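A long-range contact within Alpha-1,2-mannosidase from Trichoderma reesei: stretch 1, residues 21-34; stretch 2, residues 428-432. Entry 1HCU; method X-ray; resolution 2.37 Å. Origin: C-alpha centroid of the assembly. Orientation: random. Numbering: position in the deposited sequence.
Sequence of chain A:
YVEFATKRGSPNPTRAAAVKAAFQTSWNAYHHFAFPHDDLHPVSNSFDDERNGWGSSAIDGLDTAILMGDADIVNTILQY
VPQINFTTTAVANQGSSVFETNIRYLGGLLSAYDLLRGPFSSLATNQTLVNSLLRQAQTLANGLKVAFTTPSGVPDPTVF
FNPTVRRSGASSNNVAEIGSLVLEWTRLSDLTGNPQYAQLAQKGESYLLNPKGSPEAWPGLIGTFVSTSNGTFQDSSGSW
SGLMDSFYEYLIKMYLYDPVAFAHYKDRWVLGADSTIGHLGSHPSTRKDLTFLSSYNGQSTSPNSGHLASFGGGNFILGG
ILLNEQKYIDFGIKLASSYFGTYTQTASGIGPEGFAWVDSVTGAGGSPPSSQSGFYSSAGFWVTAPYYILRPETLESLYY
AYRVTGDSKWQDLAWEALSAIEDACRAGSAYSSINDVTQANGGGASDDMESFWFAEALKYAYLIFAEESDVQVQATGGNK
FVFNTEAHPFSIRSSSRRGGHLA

Stretch 1, residues 21-34: AAFQTSWNAYHHFA
Stretch 2 (428-432) GSAYS

Residues 21-33 are helical, continuing a helix that begins earlier in the chain, with regular i to i+4 backbone hydrogen bonds, the last within the stretch running from Ala34 N to Tyr30 O (2.9 Å). Against one side of it lies the short segment 428-432, extended at Ala430 (phi/psi -152/-112°) and Tyr431 (-133/153°). The segment crosses the helix obliquely, and its successive contacts step back toward the helix start: Ser429 lies by Ala29 (CA-CA 5.6 Å), Ala430 by Ser26 (CA-CA 4.9 Å), and the Tyr431 side chain extends back to Ala22. Thr25, Ser26, Ala29 and Phe33 complete the helical surface, and together the two stretches bury 306 Å².

Ser429 and Tyr431 cover the most surface. Ser429 (-80/-18°, chi1 m) points toward the helix and brings its CB to 3.5 Å from Ala29 CB, an approach suited to two small side chains. Ser429 OG lies 3.8 Å from Phe33 CE1 (chi1 m, chi2 100°) and is hydrogen-bonded elsewhere in the structure, while Ser429 O sits 3.5 Å from Thr25 CG2. Tyr431 (chi1 -57°, chi2 83°) leaves its backbone sideways, but its ring reaches the helix. Ser26 OG meets the ring edge, 3.3 Å from Tyr431 CD1; with Ser26 chi1 m, the hydroxyl donates to Ala22 O (2.7 Å) and is hydrogen-bonded elsewhere in the structure too, so it is satisfied without a bond to stretch 2. Farther along the ring, Tyr431 CZ packs 4.0 Å from Ala22 CB.

Between these two residues, Ala430 directs its methyl toward the helix, with CB 3.8 Å from Ser26 CA and 4.1 Å from Ala29 CB, so the backbones can approach closely.

No direct hydrogen bond joins the stretches; two waters bridge them. One donates to Ser429 O (2.9 Å) and weakly to Thr25 O (3.4 Å). The other links Thr25 OG1 (2.7 Å; chi1 m) with Tyr431 OH (3.2 Å).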

# COMPACT_ATOMS: atom_id res chain seq x y z
N ALA A 21 21.13 -4.63 2.51
CA ALA A 21 21.86 -4.35 3.75
C ALA A 21 20.99 -3.57 4.75
O ALA A 21 21.06 -3.82 5.95
CB ALA A 21 23.14 -3.55 3.43
N ALA A 22 20.17 -2.64 4.25
CA ALA A 22 19.28 -1.87 5.12
C ALA A 22 18.21 -2.79 5.72
O ALA A 22 17.80 -2.62 6.87
CB ALA A 22 18.60 -0.74 4.34
N PHE A 23 17.78 -3.77 4.93
CA PHE A 23 16.78 -4.72 5.41
C PHE A 23 17.42 -5.60 6.49
O PHE A 23 16.82 -5.82 7.54
CB PHE A 23 16.26 -5.58 4.23
CG PHE A 23 15.23 -6.60 4.63
CD1 PHE A 23 15.62 -7.83 5.17
CD2 PHE A 23 13.87 -6.33 4.48
CE1 PHE A 23 14.67 -8.77 5.55
CE2 PHE A 23 12.91 -7.27 4.87
CZ PHE A 23 13.31 -8.50 5.41
N GLN A 24 18.63 -6.08 6.24
CA GLN A 24 19.35 -6.93 7.19
C GLN A 24 19.46 -6.25 8.56
O GLN A 24 19.14 -6.85 9.60
CB GLN A 24 20.76 -7.23 6.66
CG GLN A 24 21.56 -8.21 7.52
CD GLN A 24 21.04 -9.63 7.43
OE1 GLN A 24 21.01 -10.35 8.43
NE2 GLN A 24 20.63 -10.04 6.25
N THR A 25 19.91 -4.99 8.56
CA THR A 25 20.06 -4.20 9.77
C THR A 25 18.71 -4.09 10.51
O THR A 25 18.60 -4.41 11.71
CB THR A 25 20.58 -2.79 9.41
OG1 THR A 25 21.86 -2.92 8.78
CG2 THR A 25 20.71 -1.93 10.65
N SER A 26 17.69 -3.65 9.78
CA SER A 26 16.34 -3.50 10.32
C SER A 26 15.86 -4.82 10.95
O SER A 26 15.29 -4.82 12.05
CB SER A 26 15.39 -3.07 9.21
OG SER A 26 15.87 -1.89 8.56
N TRP A 27 16.10 -5.93 10.27
CA TRP A 27 15.69 -7.23 10.80
C TRP A 27 16.42 -7.61 12.08
O TRP A 27 15.78 -7.99 13.07
CB TRP A 27 15.88 -8.33 9.76
CG TRP A 27 15.57 -9.68 10.34
CD1 TRP A 27 16.47 -10.63 10.77
CD2 TRP A 27 14.27 -10.19 10.66
NE1 TRP A 27 15.80 -11.69 11.33
CE2 TRP A 27 14.45 -11.45 11.28
CE3 TRP A 27 12.97 -9.70 10.48
CZ2 TRP A 27 13.38 -12.23 11.72
CZ3 TRP A 27 11.90 -10.48 10.93
CH2 TRP A 27 12.11 -11.73 11.54
N ASN A 28 17.75 -7.54 12.06
CA ASN A 28 18.56 -7.88 13.24
C ASN A 28 18.03 -7.12 14.45
O ASN A 28 17.78 -7.71 15.51
CB ASN A 28 20.03 -7.47 13.02
CG ASN A 28 20.73 -8.31 11.97
OD1 ASN A 28 21.84 -7.98 11.55
ND2 ASN A 28 20.10 -9.39 11.54
N ALA A 29 17.87 -5.82 14.29
CA ALA A 29 17.38 -4.99 15.38
C ALA A 29 15.98 -5.44 15.81
O ALA A 29 15.72 -5.58 17.00
CB ALA A 29 17.36 -3.53 14.95
N TYR A 30 15.10 -5.68 14.84
CA TYR A 30 13.74 -6.11 15.19
C TYR A 30 13.74 -7.47 15.87
O TYR A 30 13.04 -7.67 16.87
CB TYR A 30 12.85 -6.16 13.94
CG TYR A 30 11.57 -6.94 14.16
CD1 TYR A 30 11.45 -8.26 13.72
CD2 TYR A 30 10.51 -6.40 14.88
CE1 TYR A 30 10.31 -9.02 14.00
CE2 TYR A 30 9.36 -7.15 15.17
CZ TYR A 30 9.27 -8.46 14.73
OH TYR A 30 8.17 -9.21 15.04
N HIS A 31 14.52 -8.39 15.34
CA HIS A 31 14.60 -9.74 15.89
C HIS A 31 15.12 -9.75 17.32
O HIS A 31 14.63 -10.50 18.16
CB HIS A 31 15.51 -10.61 15.02
CG HIS A 31 15.58 -12.04 15.45
ND1 HIS A 31 16.61 -12.88 15.08
CD2 HIS A 31 14.74 -12.78 16.21
CE1 HIS A 31 16.40 -14.08 15.60
NE2 HIS A 31 15.27 -14.05 16.28
N HIS A 32 16.10 -8.91 17.58
CA HIS A 32 16.71 -8.86 18.90
C HIS A 32 15.98 -8.06 19.98
O HIS A 32 16.01 -8.44 21.15
CB HIS A 32 18.15 -8.34 18.78
CG HIS A 32 18.96 -8.52 20.02
ND1 HIS A 32 18.67 -7.87 21.20
CD2 HIS A 32 20.03 -9.31 20.28
CE1 HIS A 32 19.53 -8.24 22.13
NE2 HIS A 32 20.37 -9.11 21.60
N PHE A 33 15.32 -6.97 19.60
CA PHE A 33 14.65 -6.15 20.60
C PHE A 33 13.11 -6.15 20.63
O PHE A 33 12.52 -5.76 21.64
CB PHE A 33 15.11 -4.69 20.49
CG PHE A 33 16.59 -4.50 20.70
CD1 PHE A 33 17.44 -4.35 19.62
CD2 PHE A 33 17.12 -4.41 21.98
CE1 PHE A 33 18.81 -4.11 19.81
CE2 PHE A 33 18.47 -4.17 22.19
CZ PHE A 33 19.32 -4.02 21.09
N ALA A 34 12.48 -6.59 19.54
CA ALA A 34 11.02 -6.57 19.47
C ALA A 34 10.32 -7.91 19.23
O ALA A 34 9.27 -8.18 19.81
CB ALA A 34 10.57 -5.57 18.42
N GLY A 428 19.20 4.95 15.94
CA GLY A 428 19.41 3.88 16.89
C GLY A 428 19.88 2.58 16.26
O GLY A 428 20.90 2.57 15.58
N SER A 429 19.14 1.50 16.48
CA SER A 429 19.52 0.20 15.94
C SER A 429 19.17 -0.01 14.46
O SER A 429 19.71 -0.92 13.83
CB SER A 429 18.86 -0.92 16.76
OG SER A 429 19.08 -0.73 18.14
N ALA A 430 18.27 0.81 13.92
CA ALA A 430 17.88 0.66 12.51
C ALA A 430 17.42 1.97 11.86
O ALA A 430 18.22 2.88 11.64
CB ALA A 430 16.80 -0.40 12.38
N TYR A 431 16.13 2.04 11.54
CA TYR A 431 15.56 3.22 10.90
C TYR A 431 14.26 3.60 11.60
O TYR A 431 13.56 2.76 12.16
CB TYR A 431 15.31 2.97 9.40
CG TYR A 431 16.56 2.57 8.64
CD1 TYR A 431 17.00 1.24 8.63
CD2 TYR A 431 17.35 3.53 8.00
CE1 TYR A 431 18.20 0.88 8.01
CE2 TYR A 431 18.55 3.18 7.38
CZ TYR A 431 18.97 1.86 7.39
OH TYR A 431 20.18 1.51 6.81
N SER A 432 13.92 4.88 11.55
CA SER A 432 12.73 5.34 12.23
C SER A 432 12.04 6.50 11.52
O SER A 432 12.61 7.16 10.66
CB SER A 432 13.11 5.77 13.65
OG SER A 432 12.05 6.47 14.28
O HOH W 1 20.71 -3.59 14.18
O HOH W 2 22.24 -0.89 7.07